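Local coordinates for protein esterase A (Caulobacter crescentus, PDB 5GKV) that is a penicillin-binding protein homolog of the beta-lactamase family and probably hydrolyses ester substrates, at residues 15-21 with 54-60; 30-34 with 374-378. All coordinates share one frame; numbering follows the deposited sequence.

From the N terminus, the chain first runs along the edge of the antiparallel sheet as 15-21 and then turns into helix 25-35. Strand 42-49 leads into strand 52-60, which comes back beside 15-21; interaction 1 closes this short loop, with 32 residues between its segments. Interaction 2 closes a far longer one. It joins helix 25-35 to the C-terminal helix 373-384 across 339 residues. The two loops cross, because their segments alternate along the chain. Their centres lie about 12 Å apart, and Phe31 touches both: its ring packs on Ile16, Leu57, Met58 and Gly59. Interaction 1 adds the N-terminal segment to the sheet edge; interaction 2 joins the terminal helices, which lie against that sheet.

Interaction 1 (15-21 with 54-60); sequences DITGVCP and VVDLMGG
Thr17 and Met58 form an antiparallel hydrogen-bonded pair, and Val19 and Asp56 form the next one. Thr17 N donates to Met58 O at 2.9 Å. In return, Met58 N donates to Thr17 O at 2.7 Å. In the second pair, Val19 N donates to Asp56 O and Asp56 N to Val19 O, each at 2.9 Å. Gly18 lies between the two pairs, where the edge chain turns a corner. Its CA sits 3.2 Å from Asp56 O in a CA-H...O contact. Gly18 has no side chain, which lets the strands come this close at Asp56 O. A water joins Asp15 O, Thr17 OG1 and Met58 O.

The side chains of Thr17, Val19, Asp56 and Met58 share one face. The Met58 chain bends at chi3 (-73°) and brings its CE methyl to 3.7 Å from Thr17 OG1. Val19 CG1 lies 3.9 Å from Asp56 CB and crosses that side chain at about a right angle. The Asp56 carboxylate has its salt bridge with Arg44.

Several apolar contacts lie on the other side, and Leu57 CD2 takes two of them. It meets Ile16 CG2 at 4.0 Å and Cys20 CB at 3.8 Å. Cys20 SG, anti to the backbone N (chi1 -168°), extends to Val55 CG1. Ile16 CD1 rests over the CA of Gly59, which has no side chain to block it.

Segment 15-21 lies along the outermost strand position of the sheet in this chain. Strand 52-60 is its inner neighbour and pairs on its far side with strand 42-49; a classic beta bulge there sets Val54 and Val55 together opposite Phe47. Helix 25-35 packs on Ile16 and Leu57 through Phe31, and on Cys20 through Arg28.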
loop_
_atom_site.group_PDB
_atom_site.type_symbol
_atom_site.label_atom_id
_atom_site.label_comp_id
_atom_site.label_asym_id
_atom_site.label_seq_id
_atom_site.Cartn_x
_atom_site.Cartn_y
_atom_site.Cartn_z
ATOM N N ASP A 15 -25.479 11.855 -2.566
ATOM C CA ASP A 15 -25.025 13.121 -2.004
ATOM C C ASP A 15 -23.503 13.100 -1.947
ATOM O O ASP A 15 -22.915 12.299 -1.215
ATOM C CB ASP A 15 -25.624 13.338 -0.618
ATOM C CG ASP A 15 -27.129 13.512 -0.655
ATOM O OD1 ASP A 15 -27.642 14.131 -1.619
ATOM O OD2 ASP A 15 -27.795 13.026 0.284
ATOM N N ILE A 16 -22.867 13.943 -2.753
ATOM C CA ILE A 16 -21.417 14.116 -2.739
ATOM C C ILE A 16 -21.127 15.344 -1.893
ATOM O O ILE A 16 -21.750 16.393 -2.097
ATOM C CB ILE A 16 -20.860 14.299 -4.161
ATOM C CG1 ILE A 16 -21.154 13.081 -5.051
ATOM C CG2 ILE A 16 -19.377 14.671 -4.132
ATOM C CD1 ILE A 16 -21.094 11.780 -4.349
ATOM N N THR A 17 -20.202 15.224 -0.942
ATOM C CA THR A 17 -19.862 16.346 -0.078
ATOM C C THR A 17 -18.347 16.469 0.035
ATOM O O THR A 17 -17.595 15.548 -0.310
ATOM C CB THR A 17 -20.493 16.211 1.335
ATOM O OG1 THR A 17 -19.937 15.087 2.021
ATOM C CG2 THR A 17 -22.022 16.053 1.252
ATOM N N GLY A 18 -17.898 17.632 0.513
ATOM C CA GLY A 18 -16.476 17.862 0.698
ATOM C C GLY A 18 -16.013 19.162 0.068
ATOM O O GLY A 18 -16.799 20.104 -0.076
ATOM N N VAL A 19 -14.758 19.225 -0.352
ATOM C CA VAL A 19 -14.206 20.438 -0.937
ATOM C C VAL A 19 -13.715 20.102 -2.336
ATOM O O VAL A 19 -13.071 19.066 -2.554
ATOM C CB VAL A 19 -13.109 21.061 -0.037
ATOM C CG1 VAL A 19 -11.864 20.229 -0.003
ATOM C CG2 VAL A 19 -12.797 22.501 -0.452
ATOM N N CYS A 20 -14.087 20.936 -3.293
ATOM C CA CYS A 20 -13.625 20.745 -4.662
ATOM C C CYS A 20 -13.712 22.084 -5.371
ATOM O O CYS A 20 -14.799 22.487 -5.802
ATOM C CB CYS A 20 -14.450 19.692 -5.397
ATOM S SG CYS A 20 -13.711 19.167 -6.990
ATOM N N PRO A 21 -12.601 22.813 -5.474
ATOM C CA PRO A 21 -12.637 24.132 -6.110
ATOM C C PRO A 21 -13.072 24.026 -7.563
ATOM O O PRO A 21 -13.030 22.960 -8.181
ATOM C CB PRO A 21 -11.186 24.627 -6.003
ATOM C CG PRO A 21 -10.534 23.745 -5.032
ATOM C CD PRO A 21 -11.240 22.427 -5.100
ATOM N N VAL A 54 -6.261 19.716 -1.892
ATOM C CA VAL A 54 -7.100 20.689 -2.582
ATOM C C VAL A 54 -8.463 20.119 -2.971
ATOM O O VAL A 54 -9.436 20.880 -3.051
ATOM C CB VAL A 54 -6.392 21.293 -3.816
ATOM C CG1 VAL A 54 -5.196 22.133 -3.386
ATOM C CG2 VAL A 54 -5.962 20.208 -4.796
ATOM N N VAL A 55 -8.567 18.816 -3.206
ATOM C CA VAL A 55 -9.843 18.149 -3.444
ATOM C C VAL A 55 -10.002 17.090 -2.370
ATOM O O VAL A 55 -9.072 16.323 -2.114
ATOM C CB VAL A 55 -9.908 17.495 -4.835
ATOM C CG1 VAL A 55 -11.263 16.762 -5.034
ATOM C CG2 VAL A 55 -9.651 18.521 -5.940
ATOM N N ASP A 56 -11.170 17.048 -1.742
ATOM C CA ASP A 56 -11.456 16.019 -0.745
ATOM C C ASP A 56 -12.959 15.768 -0.809
ATOM O O ASP A 56 -13.738 16.508 -0.201
ATOM C CB ASP A 56 -10.992 16.469 0.638
ATOM C CG ASP A 56 -11.384 15.501 1.740
ATOM O OD1 ASP A 56 -11.634 14.315 1.440
ATOM O OD2 ASP A 56 -11.441 15.937 2.921
ATOM N N LEU A 57 -13.361 14.757 -1.574
ATOM C CA LEU A 57 -14.770 14.476 -1.823
ATOM C C LEU A 57 -15.177 13.157 -1.186
ATOM O O LEU A 57 -14.426 12.179 -1.239
ATOM C CB LEU A 57 -15.064 14.412 -3.320
ATOM C CG LEU A 57 -14.933 15.725 -4.081
ATOM C CD1 LEU A 57 -15.108 15.426 -5.549
ATOM C CD2 LEU A 57 -15.970 16.733 -3.593
ATOM N N MET A 58 -16.393 13.136 -0.633
ATOM C CA MET A 58 -16.976 11.987 0.051
ATOM C C MET A 58 -18.312 11.641 -0.587
ATOM O O MET A 58 -19.062 12.536 -0.978
ATOM C CB MET A 58 -17.196 12.298 1.536
ATOM C CG MET A 58 -15.900 12.424 2.352
ATOM S SD MET A 58 -16.215 13.262 3.920
ATOM C CE MET A 58 -16.453 14.947 3.314
ATOM N N GLY A 59 -18.633 10.348 -0.674
ATOM C CA GLY A 59 -19.946 9.966 -1.159
ATOM C C GLY A 59 -20.380 8.634 -0.591
ATOM O O GLY A 59 -19.549 7.821 -0.165
ATOM N N GLY A 60 -21.705 8.432 -0.556
ATOM C CA GLY A 60 -22.225 7.115 -0.206
ATOM C C GLY A 60 -22.096 6.771 1.275
ATOM O O GLY A 60 -22.183 7.638 2.157
HETATM O O HOH W 1 -21.432 12.772 1.182
#

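Interaction 2 (30-34 with 374-378); sequences VFEQN and RSVRL
Asn34 turns its amide toward helix 373-384 and uses both ends of it. The helix segments run nearly antiparallel, at 163°, with axes 9.7 Å apart. Arg377 approaches side-on, and Asn34 OD1 takes bonds from its NE (3.2 Å) and NH2 (3.0 Å). The oxygen lies at the guanidinium edge, in its plane, although the amide and guanidinium planes are 65° apart. NE comes in the carbonyl plane of Asn34, while NH2 stands above it. The Arg377 chain leans back toward the start of its helix, and a bend at chi3 (-72°) turns NE to the oxygen.

At the other end of the amide, ND2 donates to the backbone oxygen Arg374 O at 3.2 Å, in a bent bond. Leu378 CD1 packs beside the same nitrogen.

One helical turn away, Val30 CG1 meets Arg377 CB at 3.6 Å and Leu378 CD2 at 3.8 Å. Leu378 CD2 also reaches Phe31 CB, and CD1 lies at the edge of the Phe31 ring, in its plane. Phe31 and Leu378 both pack on Phe45, and Leu378 also on Tyr360. The N- and C-terminal helices thus pair against the sheet, as in the beta-lactamase/PBP fold.

The buried Asn34 amide has partners for its oxygen and its nitrogen, which should fix which way round it sits. Arg377 brings a charged group to this neutral one, whereas Arg374 has salt bridges with Glu40 and Asp372.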
loop_
_atom_site.group_PDB
_atom_site.type_symbol
_atom_site.label_atom_id
_atom_site.label_comp_id
_atom_site.label_asym_id
_atom_site.label_seq_id
_atom_site.Cartn_x
_atom_site.Cartn_y
_atom_site.Cartn_z
ATOM N N VAL A 30 -16.654 13.262 -12.297
ATOM C CA VAL A 30 -16.263 11.857 -12.400
ATOM C C VAL A 30 -16.616 11.110 -11.122
ATOM O O VAL A 30 -17.127 9.979 -11.167
ATOM C CB VAL A 30 -14.762 11.749 -12.723
ATOM C CG1 VAL A 30 -14.284 10.298 -12.601
ATOM C CG2 VAL A 30 -14.489 12.297 -14.144
ATOM N N PHE A 31 -16.354 11.739 -9.966
ATOM C CA PHE A 31 -16.701 11.160 -8.673
ATOM C C PHE A 31 -18.190 10.840 -8.608
ATOM O O PHE A 31 -18.584 9.713 -8.296
ATOM C CB PHE A 31 -16.286 12.138 -7.562
ATOM C CG PHE A 31 -16.266 11.551 -6.170
ATOM C CD1 PHE A 31 -15.228 10.729 -5.758
ATOM C CD2 PHE A 31 -17.269 11.858 -5.271
ATOM C CE1 PHE A 31 -15.198 10.199 -4.463
ATOM C CE2 PHE A 31 -17.253 11.339 -3.971
ATOM C CZ PHE A 31 -16.208 10.512 -3.567
ATOM N N GLU A 32 -19.037 11.822 -8.924
ATOM C CA GLU A 32 -20.474 11.563 -8.964
ATOM C C GLU A 32 -20.812 10.410 -9.904
ATOM O O GLU A 32 -21.650 9.567 -9.580
ATOM C CB GLU A 32 -21.220 12.836 -9.381
ATOM C CG GLU A 32 -22.704 12.614 -9.651
ATOM C CD GLU A 32 -23.406 13.897 -10.100
ATOM O OE1 GLU A 32 -24.349 13.793 -10.923
ATOM O OE2 GLU A 32 -23.020 14.990 -9.621
ATOM N N GLN A 33 -20.173 10.356 -11.077
ATOM C CA GLN A 33 -20.480 9.281 -12.014
ATOM C C GLN A 33 -20.080 7.909 -11.472
ATOM O O GLN A 33 -20.777 6.926 -11.754
ATOM C CB GLN A 33 -19.802 9.527 -13.360
ATOM C CG GLN A 33 -20.226 8.534 -14.458
ATOM C CD GLN A 33 -21.643 8.810 -14.947
ATOM O OE1 GLN A 33 -22.047 9.970 -15.081
ATOM N NE2 GLN A 33 -22.408 7.748 -15.190
ATOM N N ASN A 34 -18.970 7.814 -10.706
ATOM C CA ASN A 34 -18.592 6.529 -10.098
ATOM C C ASN A 34 -19.725 5.960 -9.245
ATOM O O ASN A 34 -19.877 4.738 -9.154
ATOM C CB ASN A 34 -17.328 6.658 -9.221
ATOM C CG ASN A 34 -16.039 6.744 -10.026
ATOM O OD1 ASN A 34 -16.016 6.458 -11.222
ATOM N ND2 ASN A 34 -14.959 7.161 -9.370
ATOM N N ARG A 374 -12.412 3.134 -11.237
ATOM C CA ARG A 374 -12.936 4.226 -10.410
ATOM C C ARG A 374 -11.811 5.171 -9.992
ATOM O O ARG A 374 -11.942 6.402 -10.085
ATOM C CB ARG A 374 -13.668 3.663 -9.184
ATOM C CG ARG A 374 -14.916 2.804 -9.540
ATOM C CD ARG A 374 -15.450 2.065 -8.315
ATOM N NE ARG A 374 -14.517 1.019 -7.861
ATOM C CZ ARG A 374 -14.636 0.361 -6.708
ATOM N NH1 ARG A 374 -15.624 0.656 -5.865
ATOM N NH2 ARG A 374 -13.758 -0.583 -6.399
ATOM N N SER A 375 -10.671 4.615 -9.582
ATOM C CA SER A 375 -9.550 5.448 -9.154
ATOM C C SER A 375 -8.849 6.086 -10.348
ATOM O O SER A 375 -8.484 7.268 -10.298
ATOM C CB SER A 375 -8.557 4.624 -8.315
ATOM O OG SER A 375 -7.827 3.673 -9.088
ATOM N N VAL A 376 -8.693 5.327 -11.438
ATOM C CA VAL A 376 -7.971 5.836 -12.605
ATOM C C VAL A 376 -8.700 7.035 -13.207
ATOM O O VAL A 376 -8.078 8.058 -13.529
ATOM C CB VAL A 376 -7.761 4.711 -13.632
ATOM C CG1 VAL A 376 -7.055 5.243 -14.866
ATOM C CG2 VAL A 376 -6.949 3.564 -12.999
ATOM N N ARG A 377 -10.023 6.936 -13.355
ATOM C CA ARG A 377 -10.792 8.043 -13.925
ATOM C C ARG A 377 -10.672 9.295 -13.066
ATOM O O ARG A 377 -10.619 10.415 -13.590
ATOM C CB ARG A 377 -12.268 7.664 -14.060
ATOM C CG ARG A 377 -12.599 6.618 -15.118
ATOM C CD ARG A 377 -14.139 6.528 -15.313
ATOM N NE ARG A 377 -14.816 5.886 -14.179
ATOM C CZ ARG A 377 -15.043 4.576 -14.096
ATOM N NH1 ARG A 377 -14.672 3.774 -15.093
ATOM N NH2 ARG A 377 -15.662 4.065 -13.034
ATOM N N LEU A 378 -10.659 9.132 -11.737
ATOM C CA LEU A 378 -10.546 10.287 -10.846
ATOM C C LEU A 378 -9.186 10.959 -10.987
ATOM O O LEU A 378 -9.094 12.191 -11.093
ATOM C CB LEU A 378 -10.780 9.862 -9.385
ATOM C CG LEU A 378 -12.234 9.514 -9.030
ATOM C CD1 LEU A 378 -12.320 8.801 -7.668
ATOM C CD2 LEU A 378 -13.112 10.796 -9.045
#